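Local coordinates for protein cadherin-5 (Gallus gallus, PDB 3PPE) that mediates calcium-dependent, mainly homophilic adhesion between endothelial cells, seen here as its two outermost extracellular cadherin domains, at residues T141-F153 and D156-L168. Residues are numbered along the deposited sequence; the frame is centred on the assembly and turned at random.
Sequences TVTYQIIKGNEYF and DDSGVIFTARADL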
# COMPACT_ATOMS: atom_id res chain seq x y z
N THR A 141 -3.06 11.81 22.43
CA THR A 141 -2.40 12.56 23.46
C THR A 141 -3.32 13.74 23.82
O THR A 141 -3.57 14.60 22.97
CB THR A 141 -1.06 13.13 22.96
OG1 THR A 141 -0.17 12.05 22.64
CG2 THR A 141 -0.39 13.96 24.05
N VAL A 142 -3.78 13.82 25.07
CA VAL A 142 -4.76 14.83 25.46
C VAL A 142 -4.04 15.94 26.23
O VAL A 142 -3.19 15.66 27.07
CB VAL A 142 -5.85 14.22 26.37
CG1 VAL A 142 -6.93 15.28 26.76
CG2 VAL A 142 -6.52 12.91 25.74
N THR A 143 -4.39 17.19 25.95
CA THR A 143 -3.90 18.36 26.68
C THR A 143 -5.13 19.18 27.15
O THR A 143 -6.22 19.03 26.60
CB THR A 143 -2.96 19.28 25.80
OG1 THR A 143 -3.74 19.90 24.78
CG2 THR A 143 -1.87 18.48 25.15
N TYR A 144 -4.97 20.00 28.18
CA TYR A 144 -6.11 20.66 28.82
C TYR A 144 -5.81 22.15 28.99
O TYR A 144 -4.68 22.51 29.25
CB TYR A 144 -6.33 20.05 30.21
CG TYR A 144 -6.70 18.58 30.22
CD1 TYR A 144 -5.72 17.59 30.27
CD2 TYR A 144 -8.04 18.18 30.15
CE1 TYR A 144 -6.05 16.21 30.27
CE2 TYR A 144 -8.40 16.77 30.16
CZ TYR A 144 -7.40 15.83 30.24
OH TYR A 144 -7.72 14.50 30.24
N GLN A 145 -6.85 22.98 28.91
CA GLN A 145 -6.74 24.40 29.12
C GLN A 145 -7.98 24.84 29.91
O GLN A 145 -9.08 24.31 29.70
CB GLN A 145 -6.64 25.07 27.72
CG GLN A 145 -6.57 26.59 27.67
CD GLN A 145 -6.57 27.15 26.20
OE1 GLN A 145 -6.80 26.41 25.20
NE2 GLN A 145 -6.36 28.47 26.08
N ILE A 146 -7.82 25.77 30.84
CA ILE A 146 -8.99 26.44 31.43
C ILE A 146 -9.27 27.68 30.57
O ILE A 146 -8.37 28.50 30.34
CB ILE A 146 -8.78 26.82 32.91
CG1 ILE A 146 -8.61 25.54 33.75
CG2 ILE A 146 -10.01 27.67 33.44
CD1 ILE A 146 -8.27 25.85 35.19
N ILE A 147 -10.50 27.79 30.06
CA ILE A 147 -10.82 28.87 29.14
C ILE A 147 -11.78 29.88 29.80
O ILE A 147 -12.08 30.94 29.23
CB ILE A 147 -11.40 28.32 27.78
CG1 ILE A 147 -12.69 27.54 27.98
CG2 ILE A 147 -10.36 27.45 26.98
CD1 ILE A 147 -13.30 27.06 26.62
N LYS A 148 -12.30 29.55 30.98
CA LYS A 148 -13.01 30.52 31.80
C LYS A 148 -12.66 30.25 33.25
O LYS A 148 -12.86 29.14 33.71
CB LYS A 148 -14.54 30.43 31.58
CG LYS A 148 -15.38 31.34 32.52
CD LYS A 148 -16.90 31.25 32.22
CE LYS A 148 -17.67 30.30 33.20
NZ LYS A 148 -18.15 30.90 34.52
N GLY A 149 -12.12 31.26 33.95
CA GLY A 149 -11.68 31.05 35.37
C GLY A 149 -10.21 30.76 35.59
O GLY A 149 -9.79 30.34 36.68
N ASN A 150 -9.42 30.98 34.55
CA ASN A 150 -7.99 30.69 34.57
C ASN A 150 -7.19 31.62 35.51
O ASN A 150 -6.05 31.33 35.87
CB ASN A 150 -7.44 30.67 33.13
CG ASN A 150 -8.03 31.77 32.26
OD1 ASN A 150 -9.19 31.68 31.80
ND2 ASN A 150 -7.24 32.82 32.04
N GLU A 151 -7.79 32.73 35.94
CA GLU A 151 -7.20 33.62 36.96
C GLU A 151 -7.21 33.02 38.37
O GLU A 151 -6.41 33.44 39.25
CB GLU A 151 -7.98 34.93 37.03
CG GLU A 151 -8.09 35.66 35.71
CD GLU A 151 -9.28 35.18 34.84
OE1 GLU A 151 -10.00 34.20 35.20
OE2 GLU A 151 -9.49 35.83 33.78
N TYR A 152 -8.11 32.06 38.59
CA TYR A 152 -8.38 31.47 39.89
C TYR A 152 -7.79 30.07 40.05
O TYR A 152 -7.36 29.71 41.16
CB TYR A 152 -9.90 31.48 40.17
CG TYR A 152 -10.43 32.89 40.14
CD1 TYR A 152 -11.14 33.36 39.03
CD2 TYR A 152 -10.13 33.79 41.18
CE1 TYR A 152 -11.57 34.66 38.97
CE2 TYR A 152 -10.58 35.09 41.13
CZ TYR A 152 -11.29 35.51 40.02
OH TYR A 152 -11.73 36.79 39.94
N PHE A 153 -7.75 29.31 38.93
CA PHE A 153 -7.29 27.90 38.89
C PHE A 153 -6.46 27.63 37.65
O PHE A 153 -6.67 28.25 36.63
CB PHE A 153 -8.50 26.92 38.91
CG PHE A 153 -9.37 27.08 40.13
CD1 PHE A 153 -10.45 27.99 40.12
CD2 PHE A 153 -9.05 26.43 41.31
CE1 PHE A 153 -11.22 28.19 41.27
CE2 PHE A 153 -9.84 26.62 42.48
CZ PHE A 153 -10.92 27.51 42.45
N ASP A 156 -3.12 21.13 34.74
CA ASP A 156 -1.93 20.56 34.10
C ASP A 156 -2.36 19.67 32.91
O ASP A 156 -3.55 19.50 32.67
CB ASP A 156 -0.97 19.85 35.07
CG ASP A 156 -1.50 18.55 35.65
OD1 ASP A 156 -2.43 17.90 35.11
OD2 ASP A 156 -0.95 18.15 36.69
N ASP A 157 -1.41 19.09 32.18
CA ASP A 157 -1.82 18.35 30.99
C ASP A 157 -2.24 16.90 31.32
O ASP A 157 -2.55 16.10 30.40
CB ASP A 157 -0.75 18.48 29.87
CG ASP A 157 -0.86 19.80 29.10
OD1 ASP A 157 -2.00 20.34 28.87
OD2 ASP A 157 0.22 20.31 28.72
N SER A 158 -2.29 16.56 32.63
CA SER A 158 -3.04 15.37 33.11
C SER A 158 -4.49 15.67 33.50
O SER A 158 -5.21 14.77 33.92
CB SER A 158 -2.35 14.70 34.30
OG SER A 158 -1.18 13.99 33.86
N GLY A 159 -4.93 16.92 33.40
CA GLY A 159 -6.29 17.29 33.81
C GLY A 159 -6.44 17.61 35.30
O GLY A 159 -7.57 17.80 35.78
N VAL A 160 -5.33 17.70 36.02
CA VAL A 160 -5.39 18.10 37.43
C VAL A 160 -5.53 19.63 37.56
O VAL A 160 -4.78 20.39 36.93
CB VAL A 160 -4.19 17.56 38.24
CG1 VAL A 160 -4.27 17.97 39.77
CG2 VAL A 160 -4.11 16.00 38.10
N ILE A 161 -6.52 20.03 38.35
CA ILE A 161 -6.82 21.45 38.60
C ILE A 161 -6.22 21.86 39.94
O ILE A 161 -6.34 21.13 40.93
CB ILE A 161 -8.35 21.71 38.53
CG1 ILE A 161 -8.88 21.28 37.15
CG2 ILE A 161 -8.71 23.20 38.81
CD1 ILE A 161 -10.35 21.49 36.96
N PHE A 162 -5.57 23.02 39.96
CA PHE A 162 -4.85 23.55 41.12
C PHE A 162 -5.29 24.99 41.36
O PHE A 162 -5.66 25.67 40.40
CB PHE A 162 -3.34 23.59 40.84
CG PHE A 162 -2.73 22.25 40.55
CD1 PHE A 162 -2.65 21.77 39.23
CD2 PHE A 162 -2.16 21.51 41.57
CE1 PHE A 162 -2.07 20.52 38.97
CE2 PHE A 162 -1.54 20.26 41.32
CZ PHE A 162 -1.50 19.76 40.02
N THR A 163 -5.19 25.46 42.61
CA THR A 163 -5.43 26.87 42.91
C THR A 163 -4.34 27.69 42.21
O THR A 163 -3.17 27.30 42.22
CB THR A 163 -5.41 27.18 44.46
OG1 THR A 163 -4.14 26.81 44.98
CG2 THR A 163 -6.54 26.38 45.21
N ALA A 164 -4.75 28.81 41.60
CA ALA A 164 -3.87 29.73 40.87
C ALA A 164 -3.49 30.95 41.71
O ALA A 164 -2.66 31.74 41.28
CB ALA A 164 -4.51 30.21 39.56
N ARG A 165 -4.05 31.05 42.90
CA ARG A 165 -3.86 32.20 43.81
C ARG A 165 -3.87 31.63 45.20
O ARG A 165 -4.55 30.63 45.43
CB ARG A 165 -5.03 33.20 43.70
CG ARG A 165 -5.17 33.92 42.32
CD ARG A 165 -6.31 34.95 42.32
NE ARG A 165 -6.00 36.05 43.23
CZ ARG A 165 -5.37 37.17 42.90
NH1 ARG A 165 -4.94 37.38 41.65
NH2 ARG A 165 -5.14 38.08 43.86
N ALA A 166 -3.19 32.29 46.14
CA ALA A 166 -3.20 31.86 47.55
C ALA A 166 -4.25 32.58 48.39
O ALA A 166 -4.39 32.28 49.56
CB ALA A 166 -1.83 32.07 48.19
N ASP A 167 -5.00 33.51 47.81
CA ASP A 167 -5.97 34.32 48.59
C ASP A 167 -7.44 34.00 48.29
O ASP A 167 -8.28 34.90 48.41
CB ASP A 167 -5.72 35.83 48.35
CG ASP A 167 -5.74 36.20 46.87
OD1 ASP A 167 -5.43 37.36 46.51
OD2 ASP A 167 -6.06 35.31 46.05
N LEU A 168 -7.77 32.77 47.88
CA LEU A 168 -9.18 32.48 47.58
C LEU A 168 -10.02 32.47 48.86
O LEU A 168 -9.86 31.62 49.73
CB LEU A 168 -9.39 31.21 46.75
CG LEU A 168 -8.60 31.09 45.44
CD1 LEU A 168 -8.79 29.73 44.81
CD2 LEU A 168 -8.96 32.21 44.47
O HOH W 1 -4.69 35.38 39.34
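Tyr144 leans from the edge strand 142-148 onto the Asp156-Gly159 turn, bridging the two sheets of the second cadherin domain. Its CB lies 3.8 Å from Asp156 O. With CG beside the backbone N (chi1 -63°), the ring swings over the turn: CG looks onto Gly159 CA, CD1 comes 3.3 Å from Gly159 N, and CE1 follows the same peptide with Asp157 O near the ring plane at its edge. The face rests on Gly159 CA, a CH-pi contact 3.7 Å from the ring centroid and 15° off its normal. Glycine suits this place twice over: its positive phi is awkward for other residues, and a CB would crowd CZ. Beyond CZ, the OH hydrogen-bonds Ala128 N on strand 122-129, tying the tip of Tyr144 to the backbone of the opposite sheet.

The turn is type I, and the Asp156 side chain adds an Asx turn, OD1 accepting from Ser158 N; Val160 N is a second donor, from the opposite face of the carboxylate. Asp157 instead reaches across, its OD1 taking Tyr144 N at 3.1 Å on the anti side in a nearly straight bond (167°).

That turn closes an antiparallel hairpin of strands 153-155 and 160-163. At its open end Phe153 and Thr163 form a non-hydrogen-bonded pair, and Ala164 N donates to Tyr152 O at 2.8 Å. Phe153 turns inward, its CZ 3.9 Å from Leu168 CD1; Tyr176 and Ile199 extend this core. Outside, Arg165 lays its methylenes by Glu151 O, a water links that oxygen to NH1, and Asp167 grips the guanidinium side-on.

The chemistry thus divides: apolar packing at the hairpin's open end; at the turn, Asp156 holding its shape while Asp157's one straight N-H...O bond and the CH-pi contact join it to strand 142-148.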